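Indole-3-pyruvate decarboxylase (Azospirillum brasilense, PDB 2NXW) decarboxylates indole-3-pyruvate to indole-3-acetaldehyde in auxin biosynthesis, using thiamine diphosphate and a metal ion as cofactors. Local coordinates at residues Pro225-Glu239 with Leu249-Leu263. Residues are numbered along the deposited sequence; the frame is centred on the assembly and turned at random.
Sequences PVLMVCVEVRRYGLE and LGVPVVTTFMGRGLL
Val251 packs its CG1 on the ring of Pro225 and its CG2 on CB of Leu227 (3.7 Å) where a beta-alpha-beta crossover of the central domain closes: helix 239-249 joins strand 225-229 to edge strand 253-255, parallel by the bridges Leu227-Val253, Met228-Val254 and Val229-Thr255. The pairing begins at Pro252, whose O accepts from Leu227 N at 2.8 Å, and Val254 continues it, its N giving to Leu227 O and its O accepting from Val229 N. Val254 CG1 lies 3.8 Å from Met228 CE, a methyl brought round by the bend at chi3 (81°); helix 281-288 packs here too. Thr256 N closes the pairing on Val229 O, and its CG2 meets Cys230 SG at 3.5 Å. Beyond the strands, Met258 O is gripped side-on by Arg234, NE nearly in line with the carbonyl and NH2 above its plane on the same side, both bonds bent (137° and 142°). The same NH2 reaches Arg260 O at 2.8 Å, near the guanidinium plane, while Leu262 CG lies over one face of the group. A leucine in place of Arg234 would probably leave the carbonyls of Met258 and Arg260 without this shared donor and the Gly259-Leu262 turn less firmly held. Leu262 CD1 presses on Val229 CG1 at 3.4 Å, a tight contact. Finally, Glu239 OE2 accepts from Leu263 N at 2.8 Å through its anti lone pair.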
loop_
_atom_site.group_PDB
_atom_site.type_symbol
_atom_site.label_atom_id
_atom_site.label_comp_id
_atom_site.label_asym_id
_atom_site.label_seq_id
_atom_site.Cartn_x
_atom_site.Cartn_y
_atom_site.Cartn_z
ATOM N N PRO A 225 28.514 9.643 -27.887
ATOM C CA PRO A 225 28.381 8.535 -26.943
ATOM C C PRO A 225 29.304 8.720 -25.746
ATOM O O PRO A 225 30.353 9.358 -25.844
ATOM C CB PRO A 225 28.764 7.322 -27.783
ATOM C CG PRO A 225 29.798 7.886 -28.718
ATOM C CD PRO A 225 29.176 9.205 -29.130
ATOM N N VAL A 226 28.895 8.164 -24.613
ATOM C CA VAL A 226 29.681 8.242 -23.395
ATOM C C VAL A 226 29.581 6.926 -22.641
ATOM O O VAL A 226 28.485 6.388 -22.476
ATOM C CB VAL A 226 29.167 9.360 -22.457
ATOM C CG1 VAL A 226 29.898 9.288 -21.113
ATOM C CG2 VAL A 226 29.350 10.717 -23.108
ATOM N N LEU A 227 30.722 6.406 -22.197
ATOM C CA LEU A 227 30.730 5.178 -21.405
ATOM C C LEU A 227 30.937 5.590 -19.946
ATOM O O LEU A 227 31.939 6.227 -19.619
ATOM C CB LEU A 227 31.869 4.231 -21.822
ATOM C CG LEU A 227 32.059 3.038 -20.872
ATOM C CD1 LEU A 227 30.851 2.116 -20.989
ATOM C CD2 LEU A 227 33.323 2.268 -21.207
ATOM N N MET A 228 29.976 5.256 -19.087
ATOM C CA MET A 228 30.081 5.557 -17.657
ATOM C C MET A 228 30.406 4.272 -16.898
ATOM O O MET A 228 29.700 3.268 -17.022
ATOM C CB MET A 228 28.776 6.149 -17.122
ATOM C CG MET A 228 28.424 7.493 -17.717
ATOM S SD MET A 228 27.372 8.461 -16.601
ATOM C CE MET A 228 28.613 9.111 -15.494
ATOM N N VAL A 229 31.493 4.302 -16.131
ATOM C CA VAL A 229 31.921 3.148 -15.351
ATOM C C VAL A 229 31.389 3.382 -13.941
ATOM O O VAL A 229 31.721 4.375 -13.284
ATOM C CB VAL A 229 33.453 3.018 -15.396
ATOM C CG1 VAL A 229 33.917 1.875 -14.513
ATOM C CG2 VAL A 229 33.880 2.775 -16.845
ATOM N N CYS A 230 30.572 2.445 -13.480
ATOM C CA CYS A 230 29.859 2.613 -12.225
ATOM C C CYS A 230 30.049 1.568 -11.126
ATOM O O CYS A 230 30.900 0.683 -11.237
ATOM C CB CYS A 230 28.382 2.784 -12.591
ATOM S SG CYS A 230 28.150 3.778 -14.139
ATOM N N VAL A 231 29.224 1.660 -10.082
ATOM C CA VAL A 231 29.358 0.801 -8.905
ATOM C C VAL A 231 29.461 -0.707 -9.122
ATOM O O VAL A 231 30.318 -1.350 -8.524
ATOM C CB VAL A 231 28.243 1.117 -7.843
ATOM C CG1 VAL A 231 26.910 0.560 -8.269
ATOM C CG2 VAL A 231 28.648 0.575 -6.486
ATOM N N GLU A 232 28.621 -1.286 -9.973
ATOM C CA GLU A 232 28.709 -2.730 -10.178
ATOM C C GLU A 232 30.053 -3.195 -10.742
ATOM O O GLU A 232 30.467 -4.331 -10.510
ATOM C CB GLU A 232 27.575 -3.225 -11.076
ATOM C CG GLU A 232 26.193 -3.148 -10.435
ATOM C CD GLU A 232 25.143 -3.865 -11.260
ATOM O OE1 GLU A 232 25.294 -3.894 -12.496
ATOM O OE2 GLU A 232 24.169 -4.390 -10.673
ATOM N N VAL A 233 30.740 -2.326 -11.476
ATOM C CA VAL A 233 32.037 -2.693 -12.033
ATOM C C VAL A 233 32.999 -2.942 -10.876
ATOM O O VAL A 233 33.784 -3.891 -10.899
ATOM C CB VAL A 233 32.587 -1.582 -12.944
ATOM C CG1 VAL A 233 34.031 -1.917 -13.378
ATOM C CG2 VAL A 233 31.690 -1.442 -14.185
ATOM N N ARG A 234 32.932 -2.095 -9.856
ATOM C CA ARG A 234 33.798 -2.285 -8.697
ATOM C C ARG A 234 33.333 -3.479 -7.863
ATOM O O ARG A 234 34.134 -4.339 -7.494
ATOM C CB ARG A 234 33.808 -1.041 -7.807
ATOM C CG ARG A 234 34.799 -1.165 -6.657
ATOM C CD ARG A 234 34.525 -0.175 -5.550
ATOM N NE ARG A 234 34.466 1.199 -6.029
ATOM C CZ ARG A 234 35.485 1.854 -6.574
ATOM N NH1 ARG A 234 36.661 1.259 -6.716
ATOM N NH2 ARG A 234 35.323 3.107 -6.970
ATOM N N ARG A 235 32.037 -3.543 -7.574
ATOM C CA ARG A 235 31.522 -4.628 -6.737
ATOM C C ARG A 235 31.824 -6.018 -7.288
ATOM O O ARG A 235 32.178 -6.926 -6.528
ATOM C CB ARG A 235 30.011 -4.477 -6.540
ATOM C CG ARG A 235 29.586 -3.192 -5.818
ATOM C CD ARG A 235 30.078 -3.117 -4.372
ATOM N NE ARG A 235 29.493 -1.953 -3.703
ATOM C CZ ARG A 235 30.160 -0.863 -3.332
ATOM N NH1 ARG A 235 31.469 -0.760 -3.544
ATOM N NH2 ARG A 235 29.507 0.145 -2.771
ATOM N N TYR A 236 31.711 -6.174 -8.603
ATOM C CA TYR A 236 31.934 -7.470 -9.230
ATOM C C TYR A 236 33.366 -7.748 -9.694
ATOM O O TYR A 236 33.633 -8.754 -10.364
ATOM C CB TYR A 236 30.938 -7.655 -10.383
ATOM C CG TYR A 236 29.487 -7.624 -9.925
ATOM C CD1 TYR A 236 29.099 -8.266 -8.745
ATOM C CD2 TYR A 236 28.511 -6.949 -10.657
ATOM C CE1 TYR A 236 27.778 -8.236 -8.298
ATOM C CE2 TYR A 236 27.169 -6.911 -10.219
ATOM C CZ TYR A 236 26.820 -7.559 -9.036
ATOM O OH TYR A 236 25.521 -7.533 -8.592
ATOM N N GLY A 237 34.288 -6.861 -9.334
ATOM C CA GLY A 237 35.680 -7.055 -9.711
ATOM C C GLY A 237 35.928 -7.096 -11.208
ATOM O O GLY A 237 36.730 -7.891 -11.695
ATOM N N LEU A 238 35.256 -6.218 -11.941
ATOM C CA LEU A 238 35.386 -6.166 -13.391
ATOM C C LEU A 238 36.298 -5.058 -13.925
ATOM O O LEU A 238 36.259 -4.756 -15.110
ATOM C CB LEU A 238 33.996 -5.996 -14.003
ATOM C CG LEU A 238 33.050 -7.162 -13.729
ATOM C CD1 LEU A 238 31.656 -6.838 -14.249
ATOM C CD2 LEU A 238 33.609 -8.413 -14.415
ATOM N N GLU A 239 37.124 -4.456 -13.079
ATOM C CA GLU A 239 37.962 -3.363 -13.574
ATOM C C GLU A 239 38.847 -3.694 -14.780
ATOM O O GLU A 239 38.907 -2.916 -15.733
ATOM C CB GLU A 239 38.819 -2.777 -12.449
ATOM C CG GLU A 239 39.736 -1.660 -12.933
ATOM C CD GLU A 239 40.419 -0.925 -11.805
ATOM O OE1 GLU A 239 40.833 -1.582 -10.825
ATOM O OE2 GLU A 239 40.548 0.311 -11.904
ATOM N N LEU A 249 36.046 0.105 -27.191
ATOM C CA LEU A 249 34.813 0.793 -27.558
ATOM C C LEU A 249 35.066 2.155 -28.201
ATOM O O LEU A 249 34.266 2.627 -29.003
ATOM C CB LEU A 249 33.922 0.930 -26.325
ATOM C CG LEU A 249 32.479 1.360 -26.575
ATOM C CD1 LEU A 249 31.753 0.337 -27.430
ATOM C CD2 LEU A 249 31.783 1.495 -25.237
ATOM N N GLY A 250 36.175 2.790 -27.835
ATOM C CA GLY A 250 36.540 4.060 -28.433
ATOM C C GLY A 250 35.689 5.285 -28.181
ATOM O O GLY A 250 35.641 6.181 -29.024
ATOM N N VAL A 251 35.012 5.337 -27.038
ATOM C CA VAL A 251 34.185 6.494 -26.704
ATOM C C VAL A 251 34.666 7.116 -25.399
ATOM O O VAL A 251 35.380 6.479 -24.630
ATOM C CB VAL A 251 32.682 6.111 -26.564
ATOM C CG1 VAL A 251 32.204 5.422 -27.839
ATOM C CG2 VAL A 251 32.470 5.197 -25.364
ATOM N N PRO A 252 34.309 8.388 -25.148
ATOM C CA PRO A 252 34.723 9.067 -23.914
ATOM C C PRO A 252 34.296 8.286 -22.678
ATOM O O PRO A 252 33.194 7.731 -22.633
ATOM C CB PRO A 252 34.016 10.415 -24.014
ATOM C CG PRO A 252 34.039 10.679 -25.490
ATOM C CD PRO A 252 33.647 9.333 -26.067
ATOM N N VAL A 253 35.177 8.256 -21.682
ATOM C CA VAL A 253 34.936 7.530 -20.442
ATOM C C VAL A 253 34.770 8.477 -19.262
ATOM O O VAL A 253 35.522 9.443 -19.122
ATOM C CB VAL A 253 36.118 6.593 -20.143
ATOM C CG1 VAL A 253 35.867 5.814 -18.862
ATOM C CG2 VAL A 253 36.327 5.640 -21.313
ATOM N N VAL A 254 33.794 8.179 -18.411
ATOM C CA VAL A 254 33.517 8.967 -17.209
ATOM C C VAL A 254 33.118 7.990 -16.099
ATOM O O VAL A 254 32.643 6.893 -16.376
ATOM C CB VAL A 254 32.340 9.955 -17.456
ATOM C CG1 VAL A 254 31.977 10.704 -16.180
ATOM C CG2 VAL A 254 32.713 10.936 -18.553
ATOM N N THR A 255 33.335 8.349 -14.840
ATOM C CA THR A 255 32.907 7.458 -13.763
ATOM C C THR A 255 31.826 8.131 -12.948
ATOM O O THR A 255 31.692 9.353 -12.983
ATOM C CB THR A 255 34.052 7.099 -12.772
ATOM O OG1 THR A 255 34.636 8.304 -12.261
ATOM C CG2 THR A 255 35.117 6.268 -13.448
ATOM N N THR A 256 31.021 7.331 -12.260
ATOM C CA THR A 256 30.019 7.879 -11.354
ATOM C C THR A 256 30.759 8.008 -10.023
ATOM O O THR A 256 31.906 7.573 -9.904
ATOM C CB THR A 256 28.846 6.923 -11.129
ATOM O OG1 THR A 256 29.348 5.661 -10.672
ATOM C CG2 THR A 256 28.040 6.762 -12.410
ATOM N N PHE A 257 30.115 8.588 -9.016
ATOM C CA PHE A 257 30.765 8.732 -7.716
ATOM C C PHE A 257 31.237 7.387 -7.161
ATOM O O PHE A 257 32.356 7.272 -6.655
ATOM C CB PHE A 257 29.812 9.376 -6.705
ATOM C CG PHE A 257 30.377 9.447 -5.323
ATOM C CD1 PHE A 257 31.375 10.365 -5.011
ATOM C CD2 PHE A 257 29.960 8.553 -4.344
ATOM C CE1 PHE A 257 31.949 10.386 -3.741
ATOM C CE2 PHE A 257 30.531 8.564 -3.073
ATOM C CZ PHE A 257 31.527 9.485 -2.775
ATOM N N MET A 258 30.384 6.367 -7.242
ATOM C CA MET A 258 30.747 5.050 -6.731
ATOM C C MET A 258 31.743 4.326 -7.629
ATOM O O MET A 258 32.262 3.271 -7.259
ATOM C CB MET A 258 29.503 4.183 -6.538
ATOM C CG MET A 258 28.546 4.696 -5.481
ATOM S SD MET A 258 28.963 4.201 -3.787
ATOM C CE MET A 258 28.224 5.568 -2.815
ATOM N N GLY A 259 32.009 4.888 -8.807
ATOM C CA GLY A 259 32.979 4.280 -9.699
ATOM C C GLY A 259 34.286 5.064 -9.671
ATOM O O GLY A 259 35.227 4.730 -10.384
ATOM N N ARG A 260 34.337 6.104 -8.840
ATOM C CA ARG A 260 35.515 6.965 -8.729
ATOM C C ARG A 260 36.796 6.175 -8.475
ATOM O O ARG A 260 36.867 5.370 -7.550
ATOM C CB ARG A 260 35.287 7.989 -7.609
ATOM C CG ARG A 260 36.317 9.111 -7.489
ATOM C CD ARG A 260 35.723 10.238 -6.635
ATOM N NE ARG A 260 36.677 11.276 -6.243
ATOM C CZ ARG A 260 37.627 11.113 -5.326
ATOM N NH1 ARG A 260 37.759 9.949 -4.708
ATOM N NH2 ARG A 260 38.429 12.122 -5.007
ATOM N N GLY A 261 37.806 6.400 -9.312
ATOM C CA GLY A 261 39.063 5.692 -9.147
ATOM C C GLY A 261 39.248 4.536 -10.113
ATOM O O GLY A 261 40.371 4.112 -10.380
ATOM N N LEU A 262 38.146 4.011 -10.639
ATOM C CA LEU A 262 38.221 2.898 -11.583
ATOM C C LEU A 262 38.900 3.336 -12.885
ATOM O O LEU A 262 38.728 4.468 -13.330
ATOM C CB LEU A 262 36.810 2.371 -11.884
ATOM C CG LEU A 262 36.086 1.628 -10.757
ATOM C CD1 LEU A 262 34.648 1.328 -11.190
ATOM C CD2 LEU A 262 36.839 0.345 -10.413
ATOM N N LEU A 263 39.664 2.428 -13.485
ATOM C CA LEU A 263 40.370 2.686 -14.743
ATOM C C LEU A 263 41.397 3.815 -14.687
ATOM O O LEU A 263 41.813 4.330 -15.728
ATOM C CB LEU A 263 39.371 2.967 -15.878
ATOM C CG LEU A 263 38.832 1.729 -16.614
ATOM C CD1 LEU A 263 38.031 0.842 -15.671
ATOM C CD2 LEU A 263 37.976 2.186 -17.785
HETATM O O HOH W 1 42.521 1.766 -10.951
#